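Local coordinates for protein Niban 2 (Homo sapiens, PDB 7CTP), which may suppress apoptosis and may promote melanoma cell invasion, the piece described here containing its PH domain and a large helical part, at residues Y121-S126 and F157-W162; N73-Q78 and Y170-T175; I498-L503 and V539-V544; A324-K329 and K505-T510. All blocks are in the same frame, centred on the assembly; numbering follows the deposited sequence.

Contact 1: Y121-S126 and F157-W162; sequences YKILTS and FPLILW
K122, I123 and L124 pair with W162, L161 and I160 in an antiparallel ladder of the PH-domain sheet, 122-124 being an outermost strand and 157-162 having strand 169-173 on its other flank. K122 and W162 are a hydrogen-bonded pair: K122 N donates to W162 O over 2.8 Å, and W162 N returns a bond of 2.9 Å to K122 O that is almost straight, with 176° at the hydrogen. L124 and I160 repeat this exchange. Between them I123 and L161 form a non-hydrogen-bonded pair, with I123 CA turned to I160 O and L161 CA to K122 O. Their side chains lie alongside each other, I123 CG1 3.6 Å from L161 CD2. The other branch, I123 CG2, meets L159 CG at 3.9 Å. T125 CG2 presses on L159 CD1 at 3.5 Å, a tight methyl contact. Helix 176-194 covers this face, L186 meeting I123 and W182 meeting L159. On the reverse face L124 CD2 rests on W162 CB at 3.7 Å. The indole, its CG anti to the backbone N (chi1 172°), has CE3 on the rim facing K122 CG, which lies near the ring plane at 3.9 Å. The lysine chain then bends away, and NZ forms a salt bridge with E226. Helix 127-134, capped at its start by S126, whose OG bonds to Q129 N, covers L124, I160 and W162. Backbone bonds thus set the register, while both faces of this edge pack against helices, mainly through hydrocarbon, and the lysine charge is led away from the strand pair.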
loop_
_atom_site.group_PDB
_atom_site.type_symbol
_atom_site.label_atom_id
_atom_site.label_comp_id
_atom_site.label_asym_id
_atom_site.label_seq_id
_atom_site.Cartn_x
_atom_site.Cartn_y
_atom_site.Cartn_z
ATOM N N TYR A 121 0.589 -3.108 10.289
ATOM C CA TYR A 121 1.420 -3.626 11.363
ATOM C C TYR A 121 2.900 -3.497 11.018
ATOM O O TYR A 121 3.283 -3.325 9.853
ATOM C CB TYR A 121 1.083 -5.096 11.661
ATOM C CG TYR A 121 -0.097 -5.260 12.593
ATOM C CD1 TYR A 121 -1.402 -5.194 12.112
ATOM C CD2 TYR A 121 0.089 -5.474 13.956
ATOM C CE1 TYR A 121 -2.495 -5.331 12.963
ATOM C CE2 TYR A 121 -1.000 -5.619 14.817
ATOM C CZ TYR A 121 -2.283 -5.549 14.312
ATOM O OH TYR A 121 -3.364 -5.684 15.174
ATOM N N LYS A 122 3.730 -3.552 12.065
ATOM C CA LYS A 122 5.185 -3.622 11.964
ATOM C C LYS A 122 5.665 -4.771 12.839
ATOM O O LYS A 122 5.050 -5.063 13.865
ATOM C CB LYS A 122 5.860 -2.324 12.440
ATOM C CG LYS A 122 5.419 -1.066 11.714
ATOM C CD LYS A 122 6.052 -0.986 10.327
ATOM C CE LYS A 122 5.981 0.439 9.767
ATOM N NZ LYS A 122 4.824 0.620 8.839
ATOM N N ILE A 123 6.775 -5.411 12.447
ATOM C CA ILE A 123 7.336 -6.538 13.194
ATOM C C ILE A 123 8.531 -6.069 14.007
ATOM O O ILE A 123 9.410 -5.377 13.481
ATOM C CB ILE A 123 7.755 -7.687 12.262
ATOM C CG1 ILE A 123 6.556 -8.243 11.499
ATOM C CG2 ILE A 123 8.437 -8.805 13.065
ATOM C CD1 ILE A 123 6.968 -8.969 10.224
ATOM N N LEU A 124 8.574 -6.459 15.282
ATOM C CA LEU A 124 9.735 -6.249 16.142
ATOM C C LEU A 124 10.296 -7.606 16.539
ATOM O O LEU A 124 9.538 -8.548 16.794
ATOM C CB LEU A 124 9.370 -5.457 17.410
ATOM C CG LEU A 124 8.873 -4.012 17.345
ATOM C CD1 LEU A 124 9.776 -3.143 16.487
ATOM C CD2 LEU A 124 7.424 -3.948 16.861
ATOM N N THR A 125 11.626 -7.719 16.596
ATOM C CA THR A 125 12.243 -8.986 16.976
ATOM C C THR A 125 12.923 -8.923 18.341
ATOM O O THR A 125 13.770 -9.772 18.644
ATOM C CB THR A 125 13.252 -9.444 15.920
ATOM O OG1 THR A 125 14.195 -8.400 15.693
ATOM C CG2 THR A 125 12.556 -9.752 14.614
ATOM N N SER A 126 12.587 -7.934 19.166
ATOM C CA SER A 126 13.067 -7.928 20.540
ATOM C C SER A 126 12.060 -7.194 21.408
ATOM O O SER A 126 11.383 -6.261 20.955
ATOM C CB SER A 126 14.468 -7.304 20.646
ATOM O OG SER A 126 14.428 -5.922 20.943
ATOM N N PHE A 157 13.722 -15.804 21.206
ATOM C CA PHE A 157 13.447 -15.444 19.816
ATOM C C PHE A 157 12.009 -14.969 19.685
ATOM O O PHE A 157 11.138 -15.694 19.194
ATOM C CB PHE A 157 13.739 -16.621 18.891
ATOM C CG PHE A 157 15.101 -17.208 19.108
ATOM C CD1 PHE A 157 16.234 -16.524 18.695
ATOM C CD2 PHE A 157 15.254 -18.414 19.772
ATOM C CE1 PHE A 157 17.495 -17.050 18.914
ATOM C CE2 PHE A 157 16.509 -18.942 19.994
ATOM C CZ PHE A 157 17.629 -18.260 19.564
ATOM N N PRO A 158 11.729 -13.746 20.112
ATOM C CA PRO A 158 10.366 -13.223 20.012
ATOM C C PRO A 158 10.100 -12.623 18.640
ATOM O O PRO A 158 11.015 -12.289 17.884
ATOM C CB PRO A 158 10.335 -12.147 21.101
ATOM C CG PRO A 158 11.745 -11.612 21.091
ATOM C CD PRO A 158 12.652 -12.766 20.717
ATOM N N LEU A 159 8.809 -12.516 18.324
ATOM C CA LEU A 159 8.304 -11.780 17.168
ATOM C C LEU A 159 7.042 -11.069 17.628
ATOM O O LEU A 159 6.083 -11.727 18.042
ATOM C CB LEU A 159 7.987 -12.710 15.988
ATOM C CG LEU A 159 8.508 -12.386 14.588
ATOM C CD1 LEU A 159 9.976 -12.049 14.643
ATOM C CD2 LEU A 159 8.286 -13.568 13.665
ATOM N N ILE A 160 7.042 -9.741 17.577
ATOM C CA ILE A 160 5.942 -8.933 18.091
ATOM C C ILE A 160 5.334 -8.150 16.939
ATOM O O ILE A 160 6.058 -7.553 16.134
ATOM C CB ILE A 160 6.414 -7.989 19.216
ATOM C CG1 ILE A 160 6.838 -8.816 20.431
ATOM C CG2 ILE A 160 5.292 -7.016 19.595
ATOM C CD1 ILE A 160 7.707 -8.050 21.406
ATOM N N LEU A 161 4.006 -8.166 16.854
ATOM C CA LEU A 161 3.275 -7.400 15.856
ATOM C C LEU A 161 2.683 -6.161 16.523
ATOM O O LEU A 161 1.828 -6.284 17.408
ATOM C CB LEU A 161 2.161 -8.244 15.240
ATOM C CG LEU A 161 2.582 -9.506 14.494
ATOM C CD1 LEU A 161 1.352 -10.129 13.834
ATOM C CD2 LEU A 161 3.641 -9.187 13.472
ATOM N N TRP A 162 3.121 -4.982 16.080
ATOM C CA TRP A 162 2.663 -3.697 16.588
ATOM C C TRP A 162 1.834 -2.983 15.524
ATOM O O TRP A 162 2.128 -3.086 14.333
ATOM C CB TRP A 162 3.861 -2.827 16.981
ATOM C CG TRP A 162 3.543 -1.396 17.340
ATOM C CD1 TRP A 162 3.324 -0.891 18.594
ATOM C CD2 TRP A 162 3.452 -0.290 16.442
ATOM N NE1 TRP A 162 3.092 0.462 18.529
ATOM C CE2 TRP A 162 3.164 0.857 17.216
ATOM C CE3 TRP A 162 3.582 -0.154 15.057
ATOM C CZ2 TRP A 162 3.009 2.118 16.649
ATOM C CZ3 TRP A 162 3.428 1.104 14.495
ATOM C CH2 TRP A 162 3.137 2.218 15.288
#

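Contact 2: N73-Q78 and Y170-T175; sequences NLFQHQ and YFCMMT
Q76 runs alongside F171 where strand 70-77, first of the PH-domain sheet, meets strand 169-173, its last in chain order. Q76 CB starts beside the ring, near F171 CD1. CG, anti to the backbone N (chi1 -172°), lies 3.6 Å from F171 CE1 and also close to Y170 O. The chain stays extended, bringing CD within 4.0 Å of the same CE1 and leaving the amide plane only 27° from that of the ring. At the tip NE2 gives a hydrogen to a water at 3.1 Å, which also accepts from Y170 N and donates to H77 O, bridging the two strands. OE1 accepts from Q78 NE2, a donor lying above the carbonyl plane. Backbone bonds flank this pair: F75 and C172 exchange two, and H77 N donates to Y170 O at 2.9 Å. On the opposite face C172 SG approaches F75 CB at 3.8 Å and stands obliquely beside that ring, a cysteine sulfur-aromatic contact. H77 and Y170 lie side by side, the tyrosine edge directed at the imidazole face in an offset edge-to-face pair with planes at 80°; the phenol OH bonds to Y130 OH. Toward helix 176-194, L74 CD2 presses tightly on M173 CE at 3.5 Å, and W182 packs on both residues. F171 is further covered by L97 and L99. The buried glutamine therefore runs its aliphatic part beside one edge of the F171 ring, while the water taking its NE2 hydrogen joins the amide to backbone atoms of both strands.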
loop_
_atom_site.group_PDB
_atom_site.type_symbol
_atom_site.label_atom_id
_atom_site.label_comp_id
_atom_site.label_asym_id
_atom_site.label_seq_id
_atom_site.Cartn_x
_atom_site.Cartn_y
_atom_site.Cartn_z
ATOM N N ASN A 73 4.096 -24.380 14.481
ATOM C CA ASN A 73 3.734 -24.103 15.862
ATOM C C ASN A 73 4.486 -22.884 16.375
ATOM O O ASN A 73 5.658 -22.674 16.046
ATOM C CB ASN A 73 4.025 -25.309 16.755
ATOM C CG ASN A 73 3.137 -26.496 16.441
ATOM O OD1 ASN A 73 1.962 -26.339 16.102
ATOM N ND2 ASN A 73 3.699 -27.696 16.550
ATOM N N LEU A 74 3.789 -22.077 17.173
ATOM C CA LEU A 74 4.330 -20.883 17.804
ATOM C C LEU A 74 3.862 -20.843 19.246
ATOM O O LEU A 74 2.856 -21.461 19.606
ATOM C CB LEU A 74 3.850 -19.596 17.118
ATOM C CG LEU A 74 4.201 -19.362 15.659
ATOM C CD1 LEU A 74 3.783 -17.977 15.203
ATOM C CD2 LEU A 74 5.682 -19.555 15.512
ATOM N N PHE A 75 4.577 -20.085 20.068
ATOM C CA PHE A 75 4.032 -19.665 21.344
ATOM C C PHE A 75 3.424 -18.278 21.182
ATOM O O PHE A 75 3.985 -17.429 20.487
ATOM C CB PHE A 75 5.110 -19.657 22.422
ATOM C CG PHE A 75 5.742 -20.994 22.639
ATOM C CD1 PHE A 75 4.980 -22.070 23.064
ATOM C CD2 PHE A 75 7.092 -21.178 22.412
ATOM C CE1 PHE A 75 5.560 -23.311 23.273
ATOM C CE2 PHE A 75 7.681 -22.419 22.613
ATOM C CZ PHE A 75 6.911 -23.485 23.043
ATOM N N GLN A 76 2.257 -18.066 21.786
ATOM C CA GLN A 76 1.593 -16.765 21.773
ATOM C C GLN A 76 1.211 -16.353 23.185
ATOM O O GLN A 76 0.633 -17.144 23.937
ATOM C CB GLN A 76 0.342 -16.773 20.891
ATOM C CG GLN A 76 -0.240 -15.372 20.715
ATOM C CD GLN A 76 -1.694 -15.370 20.281
ATOM O OE1 GLN A 76 -2.354 -16.409 20.255
ATOM N NE2 GLN A 76 -2.206 -14.186 19.950
ATOM N N HIS A 77 1.523 -15.113 23.537
ATOM C CA HIS A 77 1.078 -14.568 24.811
ATOM C C HIS A 77 -0.421 -14.305 24.757
ATOM O O HIS A 77 -0.913 -13.692 23.806
ATOM C CB HIS A 77 1.833 -13.282 25.117
ATOM C CG HIS A 77 1.489 -12.676 26.440
ATOM N ND1 HIS A 77 0.480 -11.747 26.597
ATOM C CD2 HIS A 77 2.028 -12.862 27.668
ATOM C CE1 HIS A 77 0.413 -11.388 27.867
ATOM N NE2 HIS A 77 1.342 -12.048 28.537
ATOM N N GLN A 78 -1.147 -14.768 25.778
ATOM C CA GLN A 78 -2.600 -14.628 25.839
ATOM C C GLN A 78 -2.960 -13.418 26.695
ATOM O O GLN A 78 -2.533 -13.318 27.849
ATOM C CB GLN A 78 -3.248 -15.898 26.393
ATOM C CG GLN A 78 -2.900 -17.143 25.603
ATOM C CD GLN A 78 -3.270 -17.028 24.135
ATOM O OE1 GLN A 78 -4.400 -16.684 23.794
ATOM N NE2 GLN A 78 -2.312 -17.313 23.255
ATOM N N TYR A 170 1.970 -10.939 20.528
ATOM C CA TYR A 170 3.279 -11.320 21.040
ATOM C C TYR A 170 3.480 -12.809 20.815
ATOM O O TYR A 170 2.721 -13.628 21.348
ATOM C CB TYR A 170 3.399 -10.979 22.524
ATOM C CG TYR A 170 2.849 -9.613 22.866
ATOM C CD1 TYR A 170 3.517 -8.460 22.478
ATOM C CD2 TYR A 170 1.654 -9.478 23.561
ATOM C CE1 TYR A 170 3.016 -7.202 22.790
ATOM C CE2 TYR A 170 1.147 -8.224 23.875
ATOM C CZ TYR A 170 1.834 -7.094 23.486
ATOM O OH TYR A 170 1.332 -5.843 23.797
ATOM N N PHE A 171 4.481 -13.149 20.012
ATOM C CA PHE A 171 4.842 -14.524 19.699
ATOM C C PHE A 171 6.286 -14.773 20.111
ATOM O O PHE A 171 7.082 -13.842 20.241
ATOM C CB PHE A 171 4.710 -14.818 18.200
ATOM C CG PHE A 171 3.358 -14.503 17.625
ATOM C CD1 PHE A 171 2.268 -15.303 17.915
ATOM C CD2 PHE A 171 3.187 -13.423 16.775
ATOM C CE1 PHE A 171 1.017 -15.020 17.367
ATOM C CE2 PHE A 171 1.952 -13.133 16.234
ATOM C CZ PHE A 171 0.863 -13.933 16.529
ATOM N N CYS A 172 6.641 -16.041 20.302
ATOM C CA CYS A 172 8.059 -16.374 20.301
ATOM C C CYS A 172 8.238 -17.761 19.692
ATOM O O CYS A 172 7.295 -18.555 19.585
ATOM C CB CYS A 172 8.699 -16.247 21.704
ATOM S SG CYS A 172 8.172 -17.399 22.928
ATOM N N MET A 173 9.456 -18.001 19.226
ATOM C CA MET A 173 9.834 -19.231 18.555
ATOM C C MET A 173 10.993 -19.876 19.300
ATOM O O MET A 173 11.691 -19.238 20.094
ATOM C CB MET A 173 10.236 -18.979 17.097
ATOM C CG MET A 173 9.103 -18.488 16.211
ATOM S SD MET A 173 8.865 -16.707 16.403
ATOM C CE MET A 173 7.296 -16.475 15.585
ATOM N N MET A 174 11.199 -21.152 19.007
ATOM C CA MET A 174 12.176 -21.929 19.750
ATOM C C MET A 174 13.593 -21.709 19.239
ATOM O O MET A 174 14.553 -21.807 20.012
ATOM C CB MET A 174 11.800 -23.402 19.670
ATOM C CG MET A 174 12.465 -24.227 20.693
ATOM S SD MET A 174 11.352 -25.478 21.316
ATOM C CE MET A 174 10.334 -25.831 19.924
ATOM N N THR A 175 13.742 -21.407 17.952
ATOM C CA THR A 175 15.042 -21.295 17.311
ATOM C C THR A 175 15.107 -20.015 16.495
ATOM O O THR A 175 14.083 -19.521 16.007
ATOM C CB THR A 175 15.316 -22.487 16.388
ATOM O OG1 THR A 175 14.390 -22.465 15.297
ATOM C CG2 THR A 175 15.165 -23.795 17.139
HETATM O O HOH W 1 -0.498 -12.164 21.558
#

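Contact 3: I498-L503 and V539-V544; sequences ISIPFL and VVLQTV
I500 CD1 settles on the side of L541, 3.6 Å from both its CB and its CD1, the two side chains crossing obliquely. One turn on, L503 CD1 meets two valines of helix 532-555: V544 CG1 at 3.5 Å, tighter than usual for methyls, and V540 CG1 at 3.9 Å. L503 slides past both valines in the opposite direction. S499 OG lies near V544 CG2, but its hydrogen bond goes to L495 O within its own helix. In the next shell T543 OG1 donates to V540 O in the carbonyl plane, on a lone pair, at 2.6 Å; T543 N uses the same oxygen, which ties T543 to V540 one turn back. P501 kinks the other helix, its N having no bond to the turn before. Around them, C333 and V334 of helix 260-337 meet L503 and V544 respectively, V338 touches L503, and L496, earlier in helix 464-511, packs on L541 and V544. The axes of the short helical segments come within 9.9 Å, with 125° between their directions. The contacts across are essentially apolar, with hydroxyls turned back to their own helices, and the fit of methyl groups is part of what joins helices 464-511 and 532-555.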
loop_
_atom_site.group_PDB
_atom_site.type_symbol
_atom_site.label_atom_id
_atom_site.label_comp_id
_atom_site.label_asym_id
_atom_site.label_seq_id
_atom_site.Cartn_x
_atom_site.Cartn_y
_atom_site.Cartn_z
ATOM N N ILE A 498 6.287 13.430 -3.616
ATOM C CA ILE A 498 7.098 14.188 -2.665
ATOM C C ILE A 498 7.012 15.687 -2.930
ATOM O O ILE A 498 6.913 16.490 -1.997
ATOM C CB ILE A 498 8.557 13.698 -2.701
ATOM C CG1 ILE A 498 8.676 12.304 -2.064
ATOM C CG2 ILE A 498 9.469 14.712 -2.001
ATOM C CD1 ILE A 498 9.875 11.512 -2.538
ATOM N N SER A 499 7.019 16.091 -4.198
ATOM C CA SER A 499 7.174 17.507 -4.524
ATOM C C SER A 499 5.853 18.277 -4.471
ATOM O O SER A 499 5.829 19.436 -4.045
ATOM C CB SER A 499 7.828 17.635 -5.900
ATOM O OG SER A 499 6.992 17.107 -6.912
ATOM N N ILE A 500 4.749 17.677 -4.903
ATOM C CA ILE A 500 3.508 18.445 -5.022
ATOM C C ILE A 500 2.957 18.802 -3.639
ATOM O O ILE A 500 2.571 19.964 -3.431
ATOM C CB ILE A 500 2.478 17.713 -5.897
ATOM C CG1 ILE A 500 2.927 17.741 -7.361
ATOM C CG2 ILE A 500 1.117 18.384 -5.793
ATOM C CD1 ILE A 500 2.013 16.973 -8.290
ATOM N N PRO A 501 2.908 17.889 -2.658
ATOM C CA PRO A 501 2.416 18.319 -1.331
ATOM C C PRO A 501 3.244 19.436 -0.739
ATOM O O PRO A 501 2.712 20.316 -0.047
ATOM C CB PRO A 501 2.509 17.043 -0.484
ATOM C CG PRO A 501 2.443 15.938 -1.471
ATOM C CD PRO A 501 3.210 16.446 -2.663
ATOM N N PHE A 502 4.551 19.415 -1.003
ATOM C CA PHE A 502 5.420 20.502 -0.571
ATOM C C PHE A 502 4.989 21.830 -1.189
ATOM O O PHE A 502 4.837 22.836 -0.486
ATOM C CB PHE A 502 6.863 20.171 -0.942
ATOM C CG PHE A 502 7.830 21.289 -0.672
ATOM C CD1 PHE A 502 8.356 21.467 0.592
ATOM C CD2 PHE A 502 8.204 22.161 -1.688
ATOM C CE1 PHE A 502 9.250 22.506 0.849
ATOM C CE2 PHE A 502 9.094 23.198 -1.443
ATOM C CZ PHE A 502 9.616 23.368 -0.167
ATOM N N LEU A 503 4.792 21.845 -2.507
ATOM C CA LEU A 503 4.397 23.071 -3.199
ATOM C C LEU A 503 3.034 23.555 -2.734
ATOM O O LEU A 503 2.825 24.756 -2.523
ATOM C CB LEU A 503 4.377 22.831 -4.705
ATOM C CG LEU A 503 5.724 22.670 -5.395
ATOM C CD1 LEU A 503 5.471 22.133 -6.787
ATOM C CD2 LEU A 503 6.463 24.002 -5.438
ATOM N N VAL A 539 -2.673 22.275 -12.251
ATOM C CA VAL A 539 -1.835 23.402 -12.662
ATOM C C VAL A 539 -0.490 23.346 -11.944
ATOM O O VAL A 539 0.574 23.506 -12.554
ATOM C CB VAL A 539 -2.558 24.736 -12.407
ATOM C CG1 VAL A 539 -1.567 25.912 -12.473
ATOM C CG2 VAL A 539 -3.676 24.931 -13.429
ATOM N N VAL A 540 -0.521 23.080 -10.638
ATOM C CA VAL A 540 0.718 22.974 -9.868
ATOM C C VAL A 540 1.554 21.795 -10.354
ATOM O O VAL A 540 2.784 21.891 -10.482
ATOM C CB VAL A 540 0.404 22.859 -8.367
ATOM C CG1 VAL A 540 1.687 22.603 -7.580
ATOM C CG2 VAL A 540 -0.288 24.121 -7.886
ATOM N N LEU A 541 0.901 20.656 -10.611
ATOM C CA LEU A 541 1.614 19.479 -11.103
ATOM C C LEU A 541 2.393 19.800 -12.368
ATOM O O LEU A 541 3.513 19.312 -12.556
ATOM C CB LEU A 541 0.633 18.328 -11.361
ATOM C CG LEU A 541 1.179 17.000 -11.906
ATOM C CD1 LEU A 541 0.401 15.834 -11.322
ATOM C CD2 LEU A 541 1.127 16.940 -13.432
ATOM N N GLN A 542 1.815 20.617 -13.252
ATOM C CA GLN A 542 2.466 20.879 -14.530
ATOM C C GLN A 542 3.733 21.710 -14.357
ATOM O O GLN A 542 4.621 21.660 -15.214
ATOM C CB GLN A 542 1.497 21.562 -15.491
ATOM C CG GLN A 542 0.488 20.602 -16.122
ATOM C CD GLN A 542 1.149 19.435 -16.831
ATOM O OE1 GLN A 542 2.127 19.609 -17.560
ATOM N NE2 GLN A 542 0.613 18.236 -16.626
ATOM N N THR A 543 3.857 22.443 -13.247
ATOM C CA THR A 543 5.054 23.254 -13.031
ATOM C C THR A 543 6.272 22.410 -12.664
ATOM O O THR A 543 7.408 22.846 -12.885
ATOM C CB THR A 543 4.807 24.299 -11.943
ATOM O OG1 THR A 543 4.702 23.649 -10.668
ATOM C CG2 THR A 543 3.549 25.073 -12.223
ATOM N N VAL A 544 6.080 21.218 -12.096
ATOM C CA VAL A 544 7.219 20.339 -11.834
ATOM C C VAL A 544 7.426 19.296 -12.917
ATOM O O VAL A 544 8.466 18.616 -12.912
ATOM C CB VAL A 544 7.097 19.613 -10.479
ATOM C CG1 VAL A 544 7.250 20.574 -9.347
ATOM C CG2 VAL A 544 5.784 18.849 -10.389
#

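Contact 4: A324-K329 and K505-T510; sequences AFILPK and KKLAPT
I326, K329 and F325 of helix 260-337 meet L507 and T510 near the C-terminal end of helix 464-511, the two segments running at 134° with 11.2 Å between their axes. Apolar contacts come first. I326 CD1 touches T510 CG2 at 3.7 Å and L507 CD2 at 4.0 Å, so this single methyl bridges one turn of the opposite helix. K329 CB adds a looser contact with L507 CD2. Y536 of helix 532-555 touches both I326 and L507. The aromatic contact is an edge approach: F325 CG is anti to the backbone N (chi1 166°), and the tip atom CZ lies 3.6 Å from T510 O, which sits in the ring plane. The same CZ is 3.9 Å from T510 CG2, and R517 makes a cation-pi contact with the ring. The lysine contributes hydrocarbon: K329 CD crosses T510 at 4.0 Å from OG1, and the chain bends only at its end. In the backbones, prolines kink both helices; P328 N and P509 N have no bond to the turn before, K329 N also lacks one, and T510 N makes only a weak bond to L507 O. The ring edge, carrying slightly positive hydrogens, probably suits the carbonyl oxygen of T510. With no hydrogen bond or salt bridge between the segments, the contact is carried mainly by apolar packing, from buried I326 and L507 out to the exposed lysine.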
loop_
_atom_site.group_PDB
_atom_site.type_symbol
_atom_site.label_atom_id
_atom_site.label_comp_id
_atom_site.label_asym_id
_atom_site.label_seq_id
_atom_site.Cartn_x
_atom_site.Cartn_y
_atom_site.Cartn_z
ATOM N N ALA A 324 -3.062 32.077 -14.541
ATOM C CA ALA A 324 -2.818 33.515 -14.467
ATOM C C ALA A 324 -2.578 33.963 -13.034
ATOM O O ALA A 324 -1.763 34.858 -12.781
ATOM C CB ALA A 324 -3.995 34.282 -15.072
ATOM N N PHE A 325 -3.254 33.322 -12.081
ATOM C CA PHE A 325 -3.208 33.725 -10.682
ATOM C C PHE A 325 -1.973 33.178 -9.967
ATOM O O PHE A 325 -1.308 33.906 -9.221
ATOM C CB PHE A 325 -4.498 33.266 -9.999
ATOM C CG PHE A 325 -4.466 33.306 -8.497
ATOM C CD1 PHE A 325 -4.401 34.510 -7.818
ATOM C CD2 PHE A 325 -4.552 32.131 -7.762
ATOM C CE1 PHE A 325 -4.389 34.540 -6.434
ATOM C CE2 PHE A 325 -4.541 32.156 -6.379
ATOM C CZ PHE A 325 -4.458 33.362 -5.715
ATOM N N ILE A 326 -1.633 31.913 -10.193
ATOM C CA ILE A 326 -0.668 31.230 -9.340
ATOM C C ILE A 326 0.627 30.843 -10.051
ATOM O O ILE A 326 1.624 30.566 -9.364
ATOM C CB ILE A 326 -1.303 29.986 -8.684
ATOM C CG1 ILE A 326 -0.524 29.607 -7.424
ATOM C CG2 ILE A 326 -1.286 28.818 -9.653
ATOM C CD1 ILE A 326 -0.365 30.769 -6.461
ATOM N N LEU A 327 0.652 30.806 -11.385
ATOM C CA LEU A 327 1.830 30.289 -12.079
ATOM C C LEU A 327 3.117 31.040 -11.746
ATOM O O LEU A 327 4.146 30.371 -11.551
ATOM C CB LEU A 327 1.591 30.283 -13.594
ATOM C CG LEU A 327 2.567 29.450 -14.418
ATOM C CD1 LEU A 327 2.621 28.034 -13.884
ATOM C CD2 LEU A 327 2.174 29.450 -15.884
ATOM N N PRO A 328 3.149 32.382 -11.675
ATOM C CA PRO A 328 4.413 33.050 -11.311
ATOM C C PRO A 328 5.011 32.555 -10.004
ATOM O O PRO A 328 6.177 32.140 -9.971
ATOM C CB PRO A 328 4.007 34.527 -11.225
ATOM C CG PRO A 328 2.876 34.655 -12.178
ATOM C CD PRO A 328 2.109 33.365 -12.034
ATOM N N LYS A 329 4.224 32.575 -8.927
ATOM C CA LYS A 329 4.720 32.152 -7.622
ATOM C C LYS A 329 5.058 30.666 -7.609
ATOM O O LYS A 329 6.037 30.257 -6.973
ATOM C CB LYS A 329 3.697 32.489 -6.540
ATOM C CG LYS A 329 3.518 33.987 -6.320
ATOM C CD LYS A 329 2.395 34.277 -5.343
ATOM C CE LYS A 329 2.276 35.769 -5.056
ATOM N NZ LYS A 329 1.850 36.542 -6.255
ATOM N N LYS A 505 1.572 23.138 0.094
ATOM C CA LYS A 505 1.679 23.724 1.425
ATOM C C LYS A 505 2.295 25.117 1.366
ATOM O O LYS A 505 1.787 26.056 1.991
ATOM C CB LYS A 505 2.488 22.816 2.344
ATOM C CG LYS A 505 2.530 23.352 3.770
ATOM C CD LYS A 505 3.527 22.599 4.618
ATOM C CE LYS A 505 2.816 21.592 5.510
ATOM N NZ LYS A 505 3.725 20.493 5.941
ATOM N N LYS A 506 3.377 25.279 0.597
ATOM C CA LYS A 506 3.999 26.596 0.463
ATOM C C LYS A 506 3.043 27.598 -0.174
ATOM O O LYS A 506 3.013 28.777 0.209
ATOM C CB LYS A 506 5.282 26.489 -0.361
ATOM C CG LYS A 506 6.400 25.696 0.301
ATOM C CD LYS A 506 6.904 26.374 1.569
ATOM C CE LYS A 506 7.990 25.521 2.243
ATOM N NZ LYS A 506 8.222 25.941 3.658
ATOM N N LEU A 507 2.246 27.147 -1.147
ATOM C CA LEU A 507 1.322 28.036 -1.845
ATOM C C LEU A 507 0.010 28.260 -1.098
ATOM O O LEU A 507 -0.766 29.128 -1.501
ATOM C CB LEU A 507 1.035 27.495 -3.251
ATOM C CG LEU A 507 2.220 27.468 -4.230
ATOM C CD1 LEU A 507 1.906 26.648 -5.474
ATOM C CD2 LEU A 507 2.638 28.883 -4.612
ATOM N N ALA A 508 -0.249 27.526 -0.016
ATOM C CA ALA A 508 -1.558 27.606 0.632
ATOM C C ALA A 508 -1.914 29.001 1.138
ATOM O O ALA A 508 -3.083 29.396 0.977
ATOM C CB ALA A 508 -1.647 26.584 1.770
ATOM N N PRO A 509 -1.010 29.780 1.757
ATOM C CA PRO A 509 -1.407 31.135 2.174
ATOM C C PRO A 509 -1.839 32.008 1.012
ATOM O O PRO A 509 -2.695 32.884 1.183
ATOM C CB PRO A 509 -0.145 31.681 2.855
ATOM C CG PRO A 509 0.606 30.476 3.281
ATOM C CD PRO A 509 0.360 29.469 2.200
ATOM N N THR A 510 -1.293 31.773 -0.180
ATOM C CA THR A 510 -1.708 32.542 -1.345
ATOM C C THR A 510 -3.091 32.115 -1.820
ATOM O O THR A 510 -3.938 32.960 -2.137
ATOM C CB THR A 510 -0.680 32.387 -2.468
ATOM O OG1 THR A 510 0.587 32.906 -2.035
ATOM C CG2 THR A 510 -1.122 33.140 -3.711
#

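How the contacts relate
Contacts 1 and 2 belong to one PH-domain sheet and touch through neighbouring strands 157-162 and 169-173, where F157 O and L159 N probably bond to M173 N and F171 O. Contacts 3 and 4, likewise touching, share helix 464-511; T543 CG2 packs on L327 CD1 at 3.5 Å. Contact 3 lies on the opposite side of the chain's centre from both sheet contacts, its centre about 37 Å from that of contact 1. Contact 2 is the more buried sheet pairing, and contact 1 lies at an edge. Backbone bonds dominate the strands, whereas contact 3, partly buried, joins its helices by methyl packing and contact 4 adds a ring edge and lysine hydrocarbon toward the surface.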